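Local coordinates for protein ribonucleoside-diphosphate reductase, alpha chain (Actinobacillus ureae ATCC 25976, PDB 6DQX) that probably reduces ribonucleoside diphosphates to their deoxy forms, as the catalytic subunit of a class Id ribonucleotide reductase, with thioredoxin as the likely final reductant, at residues Met118-Thr121 and Ala122-Gly125; Phe164-Val167 and Ile168-Ser172. One frame throughout, in Å; residues are numbered along the deposited sequence.

Interaction 1 of 2, residues Met118-Thr121 and Ala122-Gly125; sequences MVTT and AEVG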
loop_
_atom_site.group_PDB
_atom_site.type_symbol
_atom_site.label_atom_id
_atom_site.label_comp_id
_atom_site.label_asym_id
_atom_site.label_seq_id
_atom_site.Cartn_x
_atom_site.Cartn_y
_atom_site.Cartn_z
ATOM N N MET A 118 5.155 5.819 2.339
ATOM C CA MET A 118 3.931 5.403 3.029
ATOM C C MET A 118 2.920 6.532 3.251
ATOM O O MET A 118 1.700 6.298 3.191
ATOM C CB MET A 118 4.232 4.715 4.369
ATOM C CG MET A 118 4.988 3.402 4.258
ATOM S SD MET A 118 4.426 2.248 2.991
ATOM C CE MET A 118 5.687 2.434 1.821
ATOM N N VAL A 119 3.406 7.740 3.492
ATOM C CA VAL A 119 2.520 8.911 3.593
ATOM C C VAL A 119 1.688 9.056 2.303
ATOM O O VAL A 119 0.465 9.160 2.352
ATOM C CB VAL A 119 3.296 10.212 3.867
ATOM C CG1 VAL A 119 2.420 11.441 3.639
ATOM C CG2 VAL A 119 3.868 10.225 5.291
ATOM N N THR A 120 2.371 8.979 1.172
ATOM C CA THR A 120 1.719 9.081 -0.138
ATOM C C THR A 120 0.788 7.897 -0.408
ATOM O O THR A 120 -0.308 8.082 -0.907
ATOM C CB THR A 120 2.750 9.242 -1.268
ATOM O OG1 THR A 120 3.664 10.272 -0.916
ATOM C CG2 THR A 120 2.053 9.581 -2.612
ATOM N N THR A 121 1.200 6.686 -0.008
ATOM C CA THR A 121 0.364 5.504 -0.144
ATOM C C THR A 121 -0.984 5.665 0.574
ATOM O O THR A 121 -2.044 5.370 0.008
ATOM C CB THR A 121 1.126 4.228 0.358
ATOM O OG1 THR A 121 2.316 4.072 -0.414
ATOM C CG2 THR A 121 0.325 2.993 0.188
ATOM N N ALA A 122 -0.938 6.151 1.815
ATOM C CA ALA A 122 -2.144 6.344 2.589
ATOM C C ALA A 122 -3.007 7.475 1.987
ATOM O O ALA A 122 -4.220 7.354 1.989
ATOM C CB ALA A 122 -1.800 6.625 4.051
ATOM N N GLU A 123 -2.395 8.534 1.464
ATOM C CA GLU A 123 -3.164 9.617 0.765
ATOM C C GLU A 123 -3.944 9.053 -0.385
ATOM O O GLU A 123 -5.170 9.235 -0.458
ATOM C CB GLU A 123 -2.249 10.713 0.234
ATOM C CG GLU A 123 -1.654 11.664 1.253
ATOM C CD GLU A 123 -0.650 12.611 0.608
ATOM O OE1 GLU A 123 0.064 12.199 -0.327
ATOM O OE2 GLU A 123 -0.546 13.776 1.033
ATOM N N VAL A 124 -3.236 8.328 -1.258
ATOM C CA VAL A 124 -3.843 7.704 -2.422
ATOM C C VAL A 124 -4.952 6.707 -2.052
ATOM O O VAL A 124 -6.023 6.668 -2.682
ATOM C CB VAL A 124 -2.779 7.073 -3.348
ATOM C CG1 VAL A 124 -3.433 6.320 -4.505
ATOM C CG2 VAL A 124 -1.828 8.131 -3.891
ATOM N N GLY A 125 -4.729 5.904 -1.011
ATOM C CA GLY A 125 -5.769 5.043 -0.527
ATOM C C GLY A 125 -7.024 5.763 -0.105
ATOM O O GLY A 125 -8.119 5.397 -0.526
#

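Interaction 2 of 2, residues Phe164-Val167 and Ile168-Ser172; sequences FDTV and IDVIS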
loop_
_atom_site.group_PDB
_atom_site.type_symbol
_atom_site.label_atom_id
_atom_site.label_comp_id
_atom_site.label_asym_id
_atom_site.label_seq_id
_atom_site.Cartn_x
_atom_site.Cartn_y
_atom_site.Cartn_z
ATOM N N PHE A 164 1.301 1.700 -5.808
ATOM C CA PHE A 164 0.179 2.583 -6.137
ATOM C C PHE A 164 -0.797 1.919 -7.093
ATOM O O PHE A 164 -2.005 2.077 -6.957
ATOM C CB PHE A 164 0.730 3.907 -6.654
ATOM C CG PHE A 164 1.486 4.652 -5.601
ATOM C CD1 PHE A 164 0.794 5.443 -4.690
ATOM C CD2 PHE A 164 2.856 4.490 -5.447
ATOM C CE1 PHE A 164 1.472 6.096 -3.668
ATOM C CE2 PHE A 164 3.542 5.137 -4.425
ATOM C CZ PHE A 164 2.843 5.949 -3.533
ATOM N N ASP A 165 -0.260 1.157 -8.037
ATOM C CA ASP A 165 -1.070 0.350 -8.940
ATOM C C ASP A 165 -1.958 -0.637 -8.160
ATOM O O ASP A 165 -3.139 -0.796 -8.459
ATOM C CB ASP A 165 -0.150 -0.368 -9.926
ATOM C CG ASP A 165 -0.909 -1.065 -11.038
ATOM O OD1 ASP A 165 -1.264 -0.431 -12.067
ATOM O OD2 ASP A 165 -1.134 -2.263 -10.878
ATOM N N THR A 166 -1.403 -1.268 -7.120
ATOM C CA THR A 166 -2.212 -2.137 -6.261
ATOM C C THR A 166 -3.236 -1.389 -5.437
ATOM O O THR A 166 -4.373 -1.853 -5.308
ATOM C CB THR A 166 -1.314 -2.991 -5.323
ATOM O OG1 THR A 166 -0.489 -3.827 -6.129
ATOM C CG2 THR A 166 -2.136 -3.869 -4.438
ATOM N N VAL A 167 -2.864 -0.237 -4.889
ATOM C CA VAL A 167 -3.813 0.532 -4.088
ATOM C C VAL A 167 -5.087 0.800 -4.897
ATOM O O VAL A 167 -6.195 0.580 -4.395
ATOM C CB VAL A 167 -3.228 1.860 -3.569
ATOM C CG1 VAL A 167 -4.334 2.760 -3.027
ATOM C CG2 VAL A 167 -2.192 1.628 -2.496
ATOM N N ILE A 168 -4.930 1.258 -6.142
ATOM C CA ILE A 168 -6.115 1.568 -6.973
ATOM C C ILE A 168 -6.840 0.310 -7.482
ATOM O O ILE A 168 -8.050 0.347 -7.698
ATOM C CB ILE A 168 -5.819 2.562 -8.121
ATOM C CG1 ILE A 168 -5.011 1.908 -9.246
ATOM C CG2 ILE A 168 -5.131 3.799 -7.571
ATOM C CD1 ILE A 168 -4.705 2.831 -10.401
ATOM N N ASP A 169 -6.125 -0.798 -7.644
ATOM C CA ASP A 169 -6.767 -2.092 -7.927
ATOM C C ASP A 169 -7.682 -2.535 -6.790
ATOM O O ASP A 169 -8.757 -3.096 -7.032
ATOM C CB ASP A 169 -5.694 -3.165 -8.159
ATOM C CG ASP A 169 -6.270 -4.509 -8.624
ATOM O OD1 ASP A 169 -7.405 -4.575 -9.132
ATOM O OD2 ASP A 169 -5.566 -5.515 -8.453
ATOM N N VAL A 170 -7.256 -2.255 -5.555
ATOM C CA VAL A 170 -7.909 -2.729 -4.340
ATOM C C VAL A 170 -8.991 -1.780 -3.807
ATOM O O VAL A 170 -10.015 -2.249 -3.312
ATOM C CB VAL A 170 -6.807 -3.030 -3.273
ATOM C CG1 VAL A 170 -7.362 -3.113 -1.876
ATOM C CG2 VAL A 170 -6.067 -4.294 -3.680
ATOM N N ILE A 171 -8.779 -0.468 -3.927
ATOM C CA ILE A 171 -9.688 0.526 -3.362
ATOM C C ILE A 171 -10.336 1.313 -4.499
ATOM O O ILE A 171 -9.627 1.814 -5.380
ATOM C CB ILE A 171 -8.928 1.516 -2.461
ATOM C CG1 ILE A 171 -8.185 0.765 -1.366
ATOM C CG2 ILE A 171 -9.869 2.541 -1.834
ATOM C CD1 ILE A 171 -7.184 1.626 -0.651
ATOM N N SER A 172 -11.662 1.436 -4.450
ATOM C CA SER A 172 -12.418 2.220 -5.445
ATOM C C SER A 172 -13.617 2.978 -4.850
ATOM O O SER A 172 -14.012 2.741 -3.708
ATOM C CB SER A 172 -12.872 1.298 -6.582
ATOM O OG SER A 172 -11.777 1.066 -7.446
#

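Interaction 1 of 2, residues Met118-Thr121 and Ala122-Gly125
Thr120 and Glu123 meet on one flank of a helical turn, where the glutamate chain crosses the threonine so that its carboxylate oxygen OE1 comes to 3.5 Å from Thr120 CA and 4.0 Å from Thr120 CG2. These are packing contacts; the charge is answered from outside the turn: OE1 is hydrogen-bonded to Ser108 OG and forms a salt bridge with Arg335, while OE2 is hydrogen-bonded to Ser287 OG. A long acid suits this place, since an extended chain beyond CG carries the carboxylate from the helix to those partners.

Four main-chain N-H groups are satisfied within the helix. Ala122 N bonds to Met118 O, Glu123 N to Val119 O, Val124 N to Thr120 O at 3.0 Å and Gly125 N to Thr121 O at 2.9 Å. The third is almost straight, with an N-H...O angle of 176°.

Both threonines turn OG1 back beside their own backbone N (chi1 -49° and -59°), which lets each hydroxyl bond to the carbonyl one turn earlier, at Glu116 for Thr120 and Ile117 for Thr121. Buried hydroxyls thus find partners on their own helix, and Thr120 OG1 is also bonded to Arg335. Val124 lays its CG2 3.3 Å from Thr120 O, an apolar branch flanking the bonded carbonyl. Small Ala122 packs against Met118 of the second subunit, and Thr121 meets its own counterpart there.

Regular i to i+4 bonding of this kind defines an alpha helix, here helix 114-130, the crossover of a beta-alpha-beta unit between parallel strands 105-109 and 134-137 of the reductase barrel.

Interaction 2 of 2, residues Phe164-Val167 and Ile168-Ser172
Val167 and Ile171 run alongside each other one turn apart, with Val167 CG1 3.9 Å from Ile171 CD1. Thr166 and Val170 make a methyl contact of the same kind, CG2 to CG2 at 4.0 Å. Branched side chains suit this face, which packs against Leu163, Phe160 and Met118 of the second subunit. With chi1 at 73°, Ile168 tucks CG1 in over the backbone, 3.4 Å from Asp165 O.

The main-chain bonds follow the helix to its end. Ile168 N and Asp169 N reach Phe164 O and Asp165 O in the regular i to i+4 pattern. Val170 N bonds chiefly to Thr166 O at 2.9 Å, with a weak second bond to Val167 O at 3.2 Å. Val167 O also receives Ile171 N at 2.8 Å, just where Ile171 leaves helical geometry.

Among polar side chains, Asp165 OD1 accepts from the backbone N of Leu207 and Met208, while Thr166 OG1 bonds to Lys162 O and to Thr166 of the second subunit.

Helix 156-170 thus runs between the subunit interface and its own barrel: Phe164 rests on helix 114-130 and meets the rings of Phe138 and, nearly parallel, Phe181 of strand 181-186.

Interaction 1 comes first along the chain, on helix 114-130, and interaction 2 follows on helix 156-170; their centres are about 11 Å apart and all four segments belong to the barrel domain. The two helices pack directly. Phe164 CZ lies 3.7 Å from Thr121 OG1, and farther along Gly125 CA comes equally near Val167 CG1, a close approach helped by the glycine's lack of a side chain. Strand 134-137, which follows the first helix, pairs in parallel with both 105-109 and 181-186. Both interactions also touch the second subunit: Ile171 of interaction 2 meets the partner chain's copy of Met118, a residue of interaction 1, so these helices join the barrel sheet to the dimer interface.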